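Local coordinates for protein endoglucanase (PDB 6KDD) that probably hydrolyses beta-glucosidic linkages and belongs to glycosyl hydrolase family 5, at residues 181-186 against 204-209; 211-216 against 222-227. One frame throughout, in Å; residues are numbered along the deposited sequence.

Interaction 1 (181-186 against 204-209)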
loop_
_atom_site.group_PDB
_atom_site.type_symbol
_atom_site.label_atom_id
_atom_site.label_comp_id
_atom_site.label_asym_id
_atom_site.label_seq_id
_atom_site.Cartn_x
_atom_site.Cartn_y
_atom_site.Cartn_z
ATOM N N TRP A 181 -1.776 -11.483 -3.519
ATOM C CA TRP A 181 -1.270 -10.182 -3.977
ATOM C C TRP A 181 -2.257 -9.064 -3.658
ATOM O O TRP A 181 -2.278 -8.082 -4.395
ATOM C CB TRP A 181 -0.956 -10.160 -5.482
ATOM C CG TRP A 181 -0.046 -11.244 -5.966
ATOM C CD1 TRP A 181 -0.439 -12.340 -6.677
ATOM C CD2 TRP A 181 1.382 -11.357 -5.806
ATOM N NE1 TRP A 181 0.639 -13.126 -6.972
ATOM C CE2 TRP A 181 1.767 -12.570 -6.419
ATOM C CE3 TRP A 181 2.365 -10.610 -5.156
ATOM C CZ2 TRP A 181 3.094 -12.981 -6.498
ATOM C CZ3 TRP A 181 3.673 -11.034 -5.198
ATOM C CH2 TRP A 181 4.035 -12.205 -5.859
ATOM N N ALA A 182 -3.069 -9.211 -2.598
ATOM C CA ALA A 182 -4.174 -8.303 -2.271
ATOM C C ALA A 182 -5.142 -8.060 -3.440
ATOM O O ALA A 182 -5.635 -6.955 -3.623
ATOM C CB ALA A 182 -3.661 -6.979 -1.677
ATOM N N HIS A 183 -5.434 -9.093 -4.238
ATOM C CA HIS A 183 -6.460 -9.033 -5.267
ATOM C C HIS A 183 -7.829 -8.774 -4.652
ATOM O O HIS A 183 -8.114 -9.287 -3.567
ATOM C CB HIS A 183 -6.488 -10.376 -6.006
ATOM C CG HIS A 183 -7.115 -10.294 -7.352
ATOM N ND1 HIS A 183 -8.430 -10.658 -7.576
ATOM C CD2 HIS A 183 -6.627 -9.859 -8.529
ATOM C CE1 HIS A 183 -8.712 -10.470 -8.850
ATOM N NE2 HIS A 183 -7.626 -9.976 -9.445
ATOM N N TYR A 184 -8.659 -7.984 -5.357
ATOM C CA TYR A 184 -9.975 -7.571 -4.883
ATOM C C TYR A 184 -10.783 -8.821 -4.514
ATOM O O TYR A 184 -11.524 -8.821 -3.521
ATOM C CB TYR A 184 -10.700 -6.701 -5.928
ATOM C CG TYR A 184 -11.392 -7.515 -6.998
ATOM C CD1 TYR A 184 -12.631 -8.101 -6.748
ATOM C CD2 TYR A 184 -10.776 -7.778 -8.214
ATOM C CE1 TYR A 184 -13.263 -8.894 -7.688
ATOM C CE2 TYR A 184 -11.394 -8.578 -9.168
ATOM C CZ TYR A 184 -12.634 -9.129 -8.897
ATOM O OH TYR A 184 -13.257 -9.899 -9.830
ATOM N N SER A 185 -10.597 -9.893 -5.306
ATOM C CA SER A 185 -11.372 -11.109 -5.139
ATOM C C SER A 185 -11.034 -11.803 -3.818
ATOM O O SER A 185 -11.893 -12.466 -3.260
ATOM C CB SER A 185 -11.260 -12.028 -6.334
ATOM O OG SER A 185 -9.980 -12.648 -6.369
ATOM N N ALA A 186 -9.823 -11.569 -3.279
ATOM C CA ALA A 186 -9.257 -12.348 -2.186
ATOM C C ALA A 186 -9.794 -11.921 -0.817
ATOM O O ALA A 186 -9.573 -12.588 0.199
ATOM C CB ALA A 186 -7.748 -12.305 -2.250
ATOM N N TYR A 204 -5.624 -2.743 -6.641
ATOM C CA TYR A 204 -6.412 -2.949 -7.849
ATOM C C TYR A 204 -5.588 -2.607 -9.090
ATOM O O TYR A 204 -5.154 -1.461 -9.262
ATOM C CB TYR A 204 -7.717 -2.153 -7.789
ATOM C CG TYR A 204 -8.666 -2.548 -8.904
ATOM C CD1 TYR A 204 -9.417 -3.718 -8.819
ATOM C CD2 TYR A 204 -8.817 -1.756 -10.031
ATOM C CE1 TYR A 204 -10.315 -4.092 -9.826
ATOM C CE2 TYR A 204 -9.739 -2.095 -11.027
ATOM C CZ TYR A 204 -10.486 -3.264 -10.924
ATOM O OH TYR A 204 -11.358 -3.613 -11.939
ATOM N N TYR A 205 -5.372 -3.631 -9.934
ATOM C CA TYR A 205 -4.657 -3.450 -11.193
ATOM C C TYR A 205 -5.419 -4.082 -12.380
ATOM O O TYR A 205 -4.807 -4.352 -13.403
ATOM C CB TYR A 205 -3.222 -3.993 -11.070
ATOM C CG TYR A 205 -2.321 -3.235 -10.112
ATOM C CD1 TYR A 205 -1.781 -2.002 -10.457
ATOM C CD2 TYR A 205 -2.005 -3.750 -8.856
ATOM C CE1 TYR A 205 -0.912 -1.307 -9.619
ATOM C CE2 TYR A 205 -1.204 -3.029 -7.966
ATOM C CZ TYR A 205 -0.643 -1.816 -8.351
ATOM O OH TYR A 205 0.224 -1.163 -7.515
ATOM N N GLU A 206 -6.756 -4.200 -12.316
ATOM C CA GLU A 206 -7.514 -4.830 -13.407
ATOM C C GLU A 206 -7.896 -3.801 -14.468
ATOM O O GLU A 206 -8.279 -2.700 -14.134
ATOM C CB GLU A 206 -8.811 -5.466 -12.895
ATOM C CG GLU A 206 -8.582 -6.670 -12.005
ATOM C CD GLU A 206 -7.582 -7.669 -12.568
ATOM O OE1 GLU A 206 -7.672 -7.981 -13.771
ATOM O OE2 GLU A 206 -6.696 -8.106 -11.819
ATOM N N PRO A 207 -7.851 -4.096 -15.787
ATOM C CA PRO A 207 -7.328 -5.358 -16.315
ATOM C C PRO A 207 -5.801 -5.392 -16.220
ATOM O O PRO A 207 -5.138 -4.436 -16.609
ATOM C CB PRO A 207 -7.687 -5.293 -17.822
ATOM C CG PRO A 207 -8.678 -4.151 -17.976
ATOM C CD PRO A 207 -8.360 -3.202 -16.843
ATOM N N PHE A 208 -5.246 -6.536 -15.788
ATOM C CA PHE A 208 -3.803 -6.671 -15.610
ATOM C C PHE A 208 -3.042 -6.451 -16.917
ATOM O O PHE A 208 -1.944 -5.907 -16.919
ATOM C CB PHE A 208 -3.440 -8.034 -15.001
ATOM C CG PHE A 208 -2.019 -8.125 -14.504
ATOM C CD1 PHE A 208 -1.653 -7.575 -13.279
ATOM C CD2 PHE A 208 -1.038 -8.730 -15.273
ATOM C CE1 PHE A 208 -0.341 -7.658 -12.822
ATOM C CE2 PHE A 208 0.269 -8.812 -14.820
ATOM C CZ PHE A 208 0.620 -8.266 -13.605
ATOM N N ASN A 209 -3.635 -6.863 -18.048
ATOM C CA ASN A 209 -2.960 -6.766 -19.339
ATOM C C ASN A 209 -2.784 -5.313 -19.767
ATOM O O ASN A 209 -1.932 -5.013 -20.603
ATOM C CB ASN A 209 -3.696 -7.557 -20.428
ATOM C CG ASN A 209 -3.346 -9.025 -20.304
ATOM O OD1 ASN A 209 -2.399 -9.387 -19.600
ATOM N ND2 ASN A 209 -4.090 -9.882 -20.989
#
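H183 and E206 meet through a histidine-carboxylate hydrogen bond that joins two loops of the TIM barrel, those that follow strands 174-177 and 198-204, neighbours in the eight-stranded parallel barrel. Traced from CB, the H183 side chain sets off with CG anti to the backbone N (chi1 -159°), and this turn carries the imidazole across to the other loop. Its two nitrogens then work in different directions. ND1 stays at home: it accepts from S185 N and lies 2.8 Å from S185 OG, a pair in which either atom could be the donor. On the far side of the ring CD2 passes 3.7 Å from E206 OE2, and NE2 reaches the same oxygen as donor at 3.2 Å. That bond is bent, with 142° at the hydrogen, and it meets OE2 from above the carboxylate plane. Imidazole and carboxylate planes are 62° apart, so the two groups touch without lying flat together. Bonds at both nitrogens limit rotation of the ring. The other carboxylate oxygen, E206 OE1, takes a weak bond from F208 N, within its own loop.

Beside this polar pair, Y184 and Y204 lie side by side and point the same way. Y204 turns its edge to Y184, and its OH is hydrogen-bonded to H241 of helix 232-252; the same histidine stacks on Y184, so one residue of that helix touches both tyrosines. E206 CG approaches the edge of the Y184 ring, while Y184 CD2 packs 4.0 Å from Y204 CE1.

Interaction 2 (211-216 against 222-227)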
loop_
_atom_site.group_PDB
_atom_site.type_symbol
_atom_site.label_atom_id
_atom_site.label_comp_id
_atom_site.label_asym_id
_atom_site.label_seq_id
_atom_site.Cartn_x
_atom_site.Cartn_y
_atom_site.Cartn_z
ATOM N N THR A 211 -2.812 -2.513 -17.151
ATOM C CA THR A 211 -2.013 -1.760 -16.183
ATOM C C THR A 211 -0.566 -2.241 -16.139
ATOM O O THR A 211 0.308 -1.481 -15.747
ATOM C CB THR A 211 -2.582 -1.831 -14.763
ATOM O OG1 THR A 211 -2.603 -3.212 -14.416
ATOM C CG2 THR A 211 -3.986 -1.262 -14.681
ATOM N N HIS A 212 -0.293 -3.479 -16.581
ATOM C CA HIS A 212 1.080 -3.954 -16.470
ATOM C C HIS A 212 1.696 -4.296 -17.825
ATOM O O HIS A 212 2.647 -5.080 -17.873
ATOM C CB HIS A 212 1.125 -5.173 -15.547
ATOM C CG HIS A 212 1.092 -4.780 -14.110
ATOM N ND1 HIS A 212 2.239 -4.720 -13.324
ATOM C CD2 HIS A 212 0.060 -4.401 -13.325
ATOM C CE1 HIS A 212 1.908 -4.338 -12.102
ATOM N NE2 HIS A 212 0.581 -4.141 -12.080
ATOM N N GLN A 213 1.137 -3.753 -18.908
ATOM C CA GLN A 213 1.726 -3.924 -20.243
ATOM C C GLN A 213 3.146 -3.378 -20.244
ATOM O O GLN A 213 3.402 -2.305 -19.693
ATOM C CB GLN A 213 0.879 -3.208 -21.300
ATOM C CG GLN A 213 0.816 -1.694 -21.082
ATOM C CD GLN A 213 -0.156 -1.089 -22.065
ATOM O OE1 GLN A 213 0.184 -0.835 -23.220
ATOM N NE2 GLN A 213 -1.388 -0.907 -21.627
ATOM N N GLY A 214 4.077 -4.144 -20.835
ATOM C CA GLY A 214 5.477 -3.745 -20.890
ATOM C C GLY A 214 6.232 -3.882 -19.561
ATOM O O GLY A 214 7.404 -3.509 -19.490
ATOM N N ALA A 215 5.619 -4.439 -18.506
ATOM C CA ALA A 215 6.293 -4.446 -17.204
ATOM C C ALA A 215 7.325 -5.576 -17.143
ATOM O O ALA A 215 6.965 -6.748 -17.190
ATOM C CB ALA A 215 5.276 -4.600 -16.099
ATOM N N GLU A 216 8.599 -5.212 -16.966
ATOM C CA GLU A 216 9.722 -6.123 -17.168
ATOM C C GLU A 216 9.726 -7.185 -16.067
ATOM O O GLU A 216 10.119 -8.330 -16.294
ATOM C CB GLU A 216 11.032 -5.331 -17.187
ATOM C CG GLU A 216 11.057 -4.201 -18.221
ATOM C CD GLU A 216 10.323 -2.891 -17.910
ATOM O OE1 GLU A 216 10.628 -1.866 -18.558
ATOM O OE2 GLU A 216 9.439 -2.884 -17.033
ATOM N N PRO A 222 3.469 -8.831 -20.378
ATOM C CA PRO A 222 2.371 -8.549 -21.299
ATOM C C PRO A 222 2.795 -7.519 -22.343
ATOM O O PRO A 222 3.496 -6.552 -22.043
ATOM C CB PRO A 222 1.264 -8.019 -20.374
ATOM C CG PRO A 222 1.602 -8.638 -19.038
ATOM C CD PRO A 222 3.109 -8.571 -18.973
ATOM N N PRO A 223 2.358 -7.695 -23.610
ATOM C CA PRO A 223 2.699 -6.753 -24.678
ATOM C C PRO A 223 2.094 -5.361 -24.498
ATOM O O PRO A 223 0.993 -5.227 -23.965
ATOM C CB PRO A 223 2.071 -7.400 -25.925
ATOM C CG PRO A 223 0.951 -8.268 -25.373
ATOM C CD PRO A 223 1.483 -8.795 -24.057
ATOM N N VAL A 224 2.812 -4.369 -25.018
ATOM C CA VAL A 224 2.461 -2.960 -25.030
ATOM C C VAL A 224 1.339 -2.724 -26.046
ATOM O O VAL A 224 1.012 -3.603 -26.839
ATOM C CB VAL A 224 3.729 -2.148 -25.360
ATOM C CG1 VAL A 224 4.269 -2.507 -26.735
ATOM C CG2 VAL A 224 3.543 -0.643 -25.250
ATOM N N GLY A 225 0.735 -1.538 -25.993
ATOM C CA GLY A 225 -0.230 -1.100 -26.981
ATOM C C GLY A 225 -1.672 -1.371 -26.561
ATOM O O GLY A 225 -2.579 -1.130 -27.355
ATOM N N VAL A 226 -1.891 -1.835 -25.320
ATOM C CA VAL A 226 -3.236 -2.166 -24.879
ATOM C C VAL A 226 -3.919 -0.868 -24.444
ATOM O O VAL A 226 -3.310 -0.044 -23.752
ATOM C CB VAL A 226 -3.235 -3.238 -23.767
ATOM C CG1 VAL A 226 -4.640 -3.628 -23.328
ATOM C CG2 VAL A 226 -2.444 -4.483 -24.156
ATOM N N LYS A 227 -5.197 -0.721 -24.832
ATOM C CA LYS A 227 -5.952 0.498 -24.581
ATOM C C LYS A 227 -6.983 0.264 -23.493
ATOM O O LYS A 227 -7.461 -0.852 -23.281
ATOM C CB LYS A 227 -6.641 1.051 -25.834
ATOM C CG LYS A 227 -5.703 1.518 -26.934
ATOM C CD LYS A 227 -5.194 2.900 -26.711
ATOM C CE LYS A 227 -4.312 3.374 -27.845
ATOM N NZ LYS A 227 -3.070 2.569 -27.939
#
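The flat carboxamide of Q213 has V226 O at its edge, the acceptor lying in the amide plane of Q213, while G225 N and V226 N both approach OE1 from one face of that plane. Here a type II beta turn, H212 to A215, is docked against an irregular segment of the same long loop, which joins helix 208-211 to helix 232-252 of the TIM barrel. The side chain thus acts like a peptide group, donating and accepting. Its NE2 gives a nearly straight bond to V226 O (3.0 Å, 169° at the hydrogen) and also serves F210 O, in helix 208-211 just before. OE1 accepts two hydrogen bonds, from G225 N at 2.9 Å and from V226 N at 3.1 Å; the second donor stands well above the carbonyl plane and is not aligned with a lone pair. With chi1 of 63° CG sits between the backbone N and the carbonyl carbon, and the extended chain beyond it delivers the amide to the 224-226 backbone. With alanine in place of Q213, the amides of G225 and V226 would probably lose their shared acceptor and V226 O this donor, leaving the 224-226 backbone freer to shift.

Nearer the turn, Q213 CB rests 3.3 Å from P223 O, and the P222 ring lies alongside the turn's backbone, with CD 3.7 Å from H212 O. G214, third in the turn, has a positive phi, the usual glycine conformation at that position of type II. Its N points almost directly at P222 O, 2.8 Å away with 174° at the hydrogen.

Overall arrangement
Both contacts are partly buried, but interaction 1 lies nearer the middle of the molecule, its centre about 13 Å from that of the chain, against about 22 Å for interaction 2. There Q213 is buried while most of 222-227 is exposed. Interaction 1 bridges loops after two successive barrel strands, whereas interaction 2 folds a single loop back on itself. Their chemistry follows: a side-chain-to-side-chain bond and aromatic packing in the first, mostly backbone groups gripped by one carboxamide in the second. With centres about 15 Å apart, the two meet through helix 208-211. Y205 O and T211 OG1, 2.7 Å apart, form a probable hydrogen bond, and N209 O packs against V226 CG2.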